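Local coordinates for type VI immunity protein Atu4351 (Agrobacterium fabrum, PDB 6ITW) that probably acts as the immunity protein of a type VI secretion effector-immunity pair, neutralising the cognate toxin effector, at residues A[28-32]-A[60-64]; A[22-26]-A[44-49]. All coordinates share one frame. Numbering follows the deposited sequence.

Interaction 1: A[28-32]-A[60-64]; sequences DIARY and CNPEK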
ATOM      1  N   ASP A  28      -9.960  12.405  13.003  1.00 51.01           N
ATOM      2  CA  ASP A  28      -9.385  11.221  12.365  1.00 52.15           C
ATOM      3  C   ASP A  28      -8.055  10.817  13.010  1.00 48.28           C
ATOM      4  O   ASP A  28      -7.836   9.636  13.302  1.00 49.64           O
ATOM      5  CB  ASP A  28      -9.224  11.470  10.862  1.00 50.14           C
ATOM      6  CG  ASP A  28     -10.532  11.282  10.101  1.00 51.64           C
ATOM      7  OD1 ASP A  28     -11.520  10.835  10.728  1.00 50.69           O
ATOM      8  OD2 ASP A  28     -10.582  11.585   8.886  1.00 48.39           O
ATOM      9  N   ILE A  29      -7.163  11.783  13.264  1.00 42.99           N
ATOM     10  CA  ILE A  29      -5.881  11.443  13.883  1.00 47.97           C
ATOM     11  C   ILE A  29      -6.085  10.947  15.313  1.00 53.55           C
ATOM     12  O   ILE A  29      -5.314  10.111  15.811  1.00 54.09           O
ATOM     13  CB  ILE A  29      -4.914  12.646  13.839  1.00 46.45           C
ATOM     14  CG1 ILE A  29      -4.619  13.070  12.398  1.00 48.22           C
ATOM     15  CG2 ILE A  29      -3.583  12.337  14.556  1.00 44.27           C
ATOM     16  CD1 ILE A  29      -3.620  14.219  12.312  1.00 44.49           C
ATOM     17  N   ALA A  30      -7.114  11.452  16.002  1.00 52.38           N
ATOM     18  CA  ALA A  30      -7.365  11.007  17.369  1.00 54.71           C
ATOM     19  C   ALA A  30      -7.762   9.541  17.385  1.00 53.80           C
ATOM     20  O   ALA A  30      -7.305   8.767  18.236  1.00 53.08           O
ATOM     21  CB  ALA A  30      -8.450  11.870  18.014  1.00 51.25           C
ATOM     22  N   ARG A  31      -8.584   9.141  16.416  1.00 49.73           N
ATOM     23  CA  ARG A  31      -8.989   7.754  16.241  1.00 51.38           C
ATOM     24  C   ARG A  31      -7.816   6.765  16.225  1.00 51.48           C
ATOM     25  O   ARG A  31      -8.005   5.591  16.557  1.00 51.16           O
ATOM     26  CB  ARG A  31      -9.808   7.675  14.952  1.00 55.59           C
ATOM     27  CG  ARG A  31     -10.392   6.331  14.623  1.00 60.49           C
ATOM     28  CD  ARG A  31     -11.348   6.430  13.432  1.00 66.00           C
ATOM     29  NE  ARG A  31     -12.585   7.147  13.743  1.00 74.12           N
ATOM     30  CZ  ARG A  31     -12.892   8.356  13.279  1.00 77.63           C
ATOM     31  NH1 ARG A  31     -12.049   8.986  12.474  1.00 69.60           N
ATOM     32  NH2 ARG A  31     -14.045   8.935  13.613  1.00 75.08           N
ATOM     33  N   TYR A  32      -6.597   7.194  15.891  1.00 52.61           N
ATOM     34  CA  TYR A  32      -5.502   6.236  15.747  1.00 52.02           C
ATOM     35  C   TYR A  32      -4.437   6.363  16.831  1.00 50.15           C
ATOM     36  O   TYR A  32      -3.378   5.730  16.721  1.00 48.60           O
ATOM     37  CB  TYR A  32      -4.893   6.348  14.343  1.00 46.78           C
ATOM     38  CG  TYR A  32      -5.906   5.934  13.301  1.00 45.29           C
ATOM     39  CD1 TYR A  32      -6.143   4.594  13.057  1.00 45.78           C
ATOM     40  CD2 TYR A  32      -6.675   6.879  12.605  1.00 45.72           C
ATOM     41  CE1 TYR A  32      -7.086   4.183  12.133  1.00 45.82           C
ATOM     42  CE2 TYR A  32      -7.639   6.471  11.665  1.00 46.94           C
ATOM     43  CZ  TYR A  32      -7.829   5.106  11.437  1.00 47.45           C
ATOM     44  OH  TYR A  32      -8.764   4.623  10.531  1.00 46.06           O
ATOM     45  N   CYS A  60      -2.801   8.286   2.007  1.00 28.78           N
ATOM     46  CA  CYS A  60      -4.252   8.233   2.055  1.00 34.63           C
ATOM     47  C   CYS A  60      -4.713   8.258   3.504  1.00 34.33           C
ATOM     48  O   CYS A  60      -3.980   7.882   4.422  1.00 29.21           O
ATOM     49  CB  CYS A  60      -4.803   6.978   1.345  1.00 29.61           C
ATOM     50  SG  CYS A  60      -4.359   5.376   2.128  1.00 36.70           S
ATOM     51  N   ASN A  61      -5.951   8.698   3.692  1.00 32.30           N
ATOM     52  CA  ASN A  61      -6.582   8.652   5.000  1.00 34.47           C
ATOM     53  C   ASN A  61      -7.027   7.228   5.313  1.00 29.75           C
ATOM     54  O   ASN A  61      -7.907   6.706   4.624  1.00 39.29           O
ATOM     55  CB  ASN A  61      -7.763   9.624   5.031  1.00 35.36           C
ATOM     56  CG  ASN A  61      -8.335   9.812   6.424  1.00 42.49           C
ATOM     57  OD1 ASN A  61      -8.439   8.854   7.209  1.00 37.06           O
ATOM     58  ND2 ASN A  61      -8.698  11.058   6.747  1.00 38.04           N
ATOM     59  N   PRO A  62      -6.457   6.571   6.338  1.00 35.02           N
ATOM     60  CA  PRO A  62      -6.847   5.174   6.635  1.00 37.38           C
ATOM     61  C   PRO A  62      -8.333   4.994   6.823  1.00 36.43           C
ATOM     62  O   PRO A  62      -8.881   3.935   6.493  1.00 34.83           O
ATOM     63  CB  PRO A  62      -6.108   4.849   7.942  1.00 36.14           C
ATOM     64  CG  PRO A  62      -5.152   5.964   8.164  1.00 36.38           C
ATOM     65  CD  PRO A  62      -5.600   7.142   7.386  1.00 38.85           C
ATOM     66  N   GLU A  63      -8.997   6.007   7.378  1.00 36.84           N
ATOM     67  CA  GLU A  63     -10.433   5.927   7.572  1.00 45.04           C
ATOM     68  C   GLU A  63     -11.164   5.762   6.240  1.00 44.55           C
ATOM     69  O   GLU A  63     -12.133   5.002   6.155  1.00 43.26           O
ATOM     70  CB  GLU A  63     -10.915   7.167   8.331  1.00 44.83           C
ATOM     71  CG  GLU A  63     -12.342   7.049   8.863  1.00 57.25           C
ATOM     72  CD  GLU A  63     -12.498   5.979   9.953  1.00 67.73           C
ATOM     73  OE1 GLU A  63     -11.480   5.442  10.467  1.00 63.49           O
ATOM     74  OE2 GLU A  63     -13.657   5.678  10.301  1.00 68.07           O
ATOM     75  N   LYS A  64     -10.685   6.423   5.178  1.00 35.68           N
ATOM     76  CA  LYS A  64     -11.385   6.405   3.893  1.00 41.82           C
ATOM     77  C   LYS A  64     -11.207   5.086   3.145  1.00 37.92           C
ATOM     78  O   LYS A  64     -12.057   4.744   2.314  1.00 39.37           O
ATOM     79  CB  LYS A  64     -10.923   7.590   3.028  1.00 37.60           C
ATOM     80  CG  LYS A  64     -11.467   8.931   3.566  1.00 44.55           C
ATOM     81  CD  LYS A  64     -10.805  10.183   2.972  1.00 45.93           C
ATOM     82  CE  LYS A  64     -11.095  10.350   1.484  1.00 52.66           C
ATOM     83  NZ  LYS A  64     -10.840  11.760   1.020  1.00 49.88           N
TER
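Residues 28-32, on helix 26-31 and its continuation, face the loop after strand 57-59; the backbones stay apart, the nearest CA atoms being those of D28 and E63 at 7.2 Å. Side chains therefore have to span the gap. N61 works in two directions: its OD1 accepts from E63 N at 2.9 Å, an Asx turn that shapes the loop, while its ND2 donates to D28 OD2 at 2.9 Å. The case illustrates how, in the GAD-like domain, a turn-forming side chain can also hold a neighbouring helix. D28 divides its carboxylate, since OD1 pairs with R31 NH1 at 2.6 Å in a salt bridge. E63 extends this network: its OE1 lies 3.9 Å from R31 NE, a long contact of charges only, and its OE2 forms a salt bridge with K66. Y32 OH sits 2.8 Å from E63 OE1, at best a weak hydrogen bond, while Y32 CZ packs on P62 CB at 3.9 Å. H85 meets the tyrosine ring edge-to-face.

Interaction 2: A[22-26]-A[44-49]; sequences EIMGE and IRHAGL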
ATOM      1  N   GLU A  22      -4.236  16.488   0.814  1.00 38.26           N
ATOM      2  CA  GLU A  22      -5.516  16.507   1.504  1.00 39.68           C
ATOM      3  C   GLU A  22      -5.257  16.510   3.011  1.00 40.80           C
ATOM      4  O   GLU A  22      -4.322  15.859   3.490  1.00 43.87           O
ATOM      5  CB  GLU A  22      -6.338  15.288   1.069  1.00 38.63           C
ATOM      6  CG  GLU A  22      -7.552  14.902   1.900  1.00 41.65           C
ATOM      7  CD  GLU A  22      -8.246  13.624   1.365  1.00 46.71           C
ATOM      8  OE1 GLU A  22      -8.312  12.622   2.112  1.00 40.43           O
ATOM      9  OE2 GLU A  22      -8.721  13.620   0.193  1.00 43.06           O
ATOM     10  N   ILE A  23      -6.063  17.274   3.754  1.00 35.02           N
ATOM     11  CA  ILE A  23      -5.893  17.430   5.200  1.00 40.80           C
ATOM     12  C   ILE A  23      -6.420  16.197   5.918  1.00 39.95           C
ATOM     13  O   ILE A  23      -7.497  15.680   5.589  1.00 45.00           O
ATOM     14  CB  ILE A  23      -6.616  18.695   5.696  1.00 42.99           C
ATOM     15  CG1 ILE A  23      -5.828  19.943   5.338  1.00 40.68           C
ATOM     16  CG2 ILE A  23      -6.845  18.647   7.221  1.00 36.47           C
ATOM     17  CD1 ILE A  23      -6.554  21.214   5.733  1.00 42.21           C
HETATM   18  N   MSE A  24      -5.674  15.715   6.907  1.00 38.41           N
HETATM   19  CA  MSE A  24      -6.228  14.687   7.796  1.00 42.99           C
HETATM   20  C   MSE A  24      -6.630  15.370   9.102  1.00 42.52           C
HETATM   21  O   MSE A  24      -5.776  15.912   9.812  1.00 41.10           O
HETATM   22  CB  MSE A  24      -5.235  13.548   8.050  1.00 41.59           C
HETATM   23  CG  MSE A  24      -5.870  12.383   8.772  1.00 40.47           C
HETATM   24 SE   MSE A  24      -4.726  10.832   9.026  0.82 40.26          SE
HETATM   25  CE  MSE A  24      -4.598  10.289   7.227  1.00 61.97           C
ATOM     26  N   GLY A  25      -7.939  15.370   9.388  1.00 44.65           N
ATOM     27  CA  GLY A  25      -8.456  16.117  10.522  1.00 49.92           C
ATOM     28  C   GLY A  25      -8.041  15.537  11.862  1.00 51.84           C
ATOM     29  O   GLY A  25      -7.627  14.377  11.988  1.00 51.86           O
ATOM     30  N   GLU A  26      -8.169  16.367  12.900  1.00 51.68           N
ATOM     31  CA  GLU A  26      -7.731  15.937  14.226  1.00 53.89           C
ATOM     32  C   GLU A  26      -8.599  14.806  14.767  1.00 50.31           C
ATOM     33  O   GLU A  26      -8.090  13.889  15.423  1.00 44.69           O
ATOM     34  CB  GLU A  26      -7.712  17.119  15.191  1.00 54.71           C
ATOM     35  CG  GLU A  26      -6.458  17.959  15.038  1.00 54.28           C
ATOM     36  CD  GLU A  26      -5.194  17.160  15.319  1.00 56.12           C
ATOM     37  OE1 GLU A  26      -5.276  16.124  16.023  1.00 64.05           O
ATOM     38  OE2 GLU A  26      -4.116  17.563  14.837  1.00 54.85           O
ATOM     39  N   ILE A  44       1.994  13.426   9.332  1.00 38.59           N
ATOM     40  CA  ILE A  44       0.787  13.672   8.541  1.00 39.52           C
ATOM     41  C   ILE A  44       0.083  14.952   8.989  1.00 37.50           C
ATOM     42  O   ILE A  44      -0.459  15.710   8.164  1.00 33.75           O
ATOM     43  CB  ILE A  44      -0.149  12.458   8.630  1.00 36.44           C
ATOM     44  CG1 ILE A  44       0.531  11.252   8.001  1.00 37.88           C
ATOM     45  CG2 ILE A  44      -1.481  12.767   7.959  1.00 34.96           C
ATOM     46  CD1 ILE A  44       1.045  11.507   6.616  1.00 32.10           C
ATOM     47  N   ARG A  45       0.049  15.198  10.301  1.00 35.65           N
ATOM     48  CA  ARG A  45      -0.566  16.423  10.809  1.00 40.90           C
ATOM     49  C   ARG A  45       0.063  17.658  10.168  1.00 38.65           C
ATOM     50  O   ARG A  45      -0.635  18.617   9.821  1.00 37.27           O
ATOM     51  CB  ARG A  45      -0.431  16.480  12.334  1.00 38.16           C
ATOM     52  CG  ARG A  45      -0.935  17.777  12.961  1.00 41.10           C
ATOM     53  CD  ARG A  45      -0.632  17.846  14.478  1.00 41.76           C
ATOM     54  NE  ARG A  45      -1.493  16.934  15.219  1.00 43.63           N
ATOM     55  CZ  ARG A  45      -1.075  15.826  15.821  1.00 45.41           C
ATOM     56  NH1 ARG A  45       0.208  15.484  15.790  1.00 44.23           N
ATOM     57  NH2 ARG A  45      -1.947  15.055  16.451  1.00 49.36           N
ATOM     58  N   HIS A  46       1.380  17.634   9.978  1.00 34.56           N
ATOM     59  CA  HIS A  46       2.081  18.751   9.368  1.00 37.12           C
ATOM     60  C   HIS A  46       1.975  18.738   7.848  1.00 38.85           C
ATOM     61  O   HIS A  46       1.586  19.741   7.233  1.00 38.30           O
ATOM     62  CB  HIS A  46       3.543  18.713   9.798  1.00 34.26           C
ATOM     63  CG  HIS A  46       3.787  19.373  11.114  1.00 39.48           C
ATOM     64  ND1 HIS A  46       3.877  18.668  12.295  1.00 41.44           N
ATOM     65  CD2 HIS A  46       3.943  20.679  11.439  1.00 32.67           C
ATOM     66  CE1 HIS A  46       4.088  19.511  13.290  1.00 38.27           C
ATOM     67  NE2 HIS A  46       4.136  20.735  12.797  1.00 38.00           N
ATOM     68  N   ALA A  47       2.332  17.620   7.218  1.00 36.26           N
ATOM     69  CA  ALA A  47       2.451  17.621   5.767  1.00 32.79           C
ATOM     70  C   ALA A  47       1.132  17.351   5.061  1.00 34.85           C
ATOM     71  O   ALA A  47       1.038  17.600   3.857  1.00 35.68           O
ATOM     72  CB  ALA A  47       3.504  16.601   5.316  1.00 32.22           C
ATOM     73  N   GLY A  48       0.109  16.875   5.773  1.00 35.53           N
ATOM     74  CA  GLY A  48      -1.084  16.426   5.089  1.00 38.01           C
ATOM     75  C   GLY A  48      -0.864  15.105   4.360  1.00 38.04           C
ATOM     76  O   GLY A  48       0.102  14.379   4.598  1.00 39.63           O
ATOM     77  N   LEU A  49      -1.793  14.807   3.449  1.00 35.27           N
ATOM     78  CA  LEU A  49      -1.862  13.542   2.711  1.00 36.57           C
ATOM     79  C   LEU A  49      -1.704  13.834   1.226  1.00 34.21           C
ATOM     80  O   LEU A  49      -2.696  14.105   0.548  1.00 38.98           O
ATOM     81  CB  LEU A  49      -3.175  12.844   2.953  1.00 34.83           C
ATOM     82  CG  LEU A  49      -3.532  12.377   4.352  1.00 38.89           C
ATOM     83  CD1 LEU A  49      -5.026  12.059   4.381  1.00 33.82           C
ATOM     84  CD2 LEU A  49      -2.671  11.168   4.714  1.00 32.05           C
TER
HETATM   85  O   HOH W   1      -3.161  16.656   7.729  1.00 37.18           O
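Two kinds of polar bond fasten this contact at its opposite ends. At one, E22 and L49 form an antiparallel hydrogen-bonded pair, with E22 N donating to L49 O at 2.8 Å and L49 N to E22 O at 2.7 Å. At the other, R45 NE donates to E26 OE2 at 2.7 Å, a salt bridge made near the guanidinium plane; D42 holds R45 from within its own helix. Between them a water accepts from M24 N at 2.8 Å and donates to I44 O at 2.9 Å. That same I44 O takes the closing helical bond from G48 N at 2.7 Å. The side chain of selenomethionine M24 packs against I44 and L49, its CB 3.8 Å from I44 CG2 and its CE 3.3 Å from L49 CD2. G48, at positive phi, turns the chain from helix into strand; a side chain there would crowd E22 O. This is a helix-to-strand junction in the GAD-like region, where strand 49-52 starts against the short strand 21-22 through a single E22-L49 pair.

From the N terminus the chain runs through 22-26 and straight into helix 26-31, so the first halves of both contacts are neighbours in sequence. Helix 38-47 follows; its end and the start of strand 49-52 return to 22-26, closing the loop of interaction 2. Strand 57-59 comes next before 60-64 meets 28-32 and closes interaction 1. The two loops cross, as the segments alternate along the chain. With centres about 10 Å apart, they also touch: M24 CE packs 3.3 Å from P62 CD, and K64 NZ forms a 2.9 Å salt bridge with E22 OE1. Crossed closures thus tie helix 26-31 and the residues leading into it to the 60-64 loop and the 38-47/49-52 junction, all in the GAD-like region.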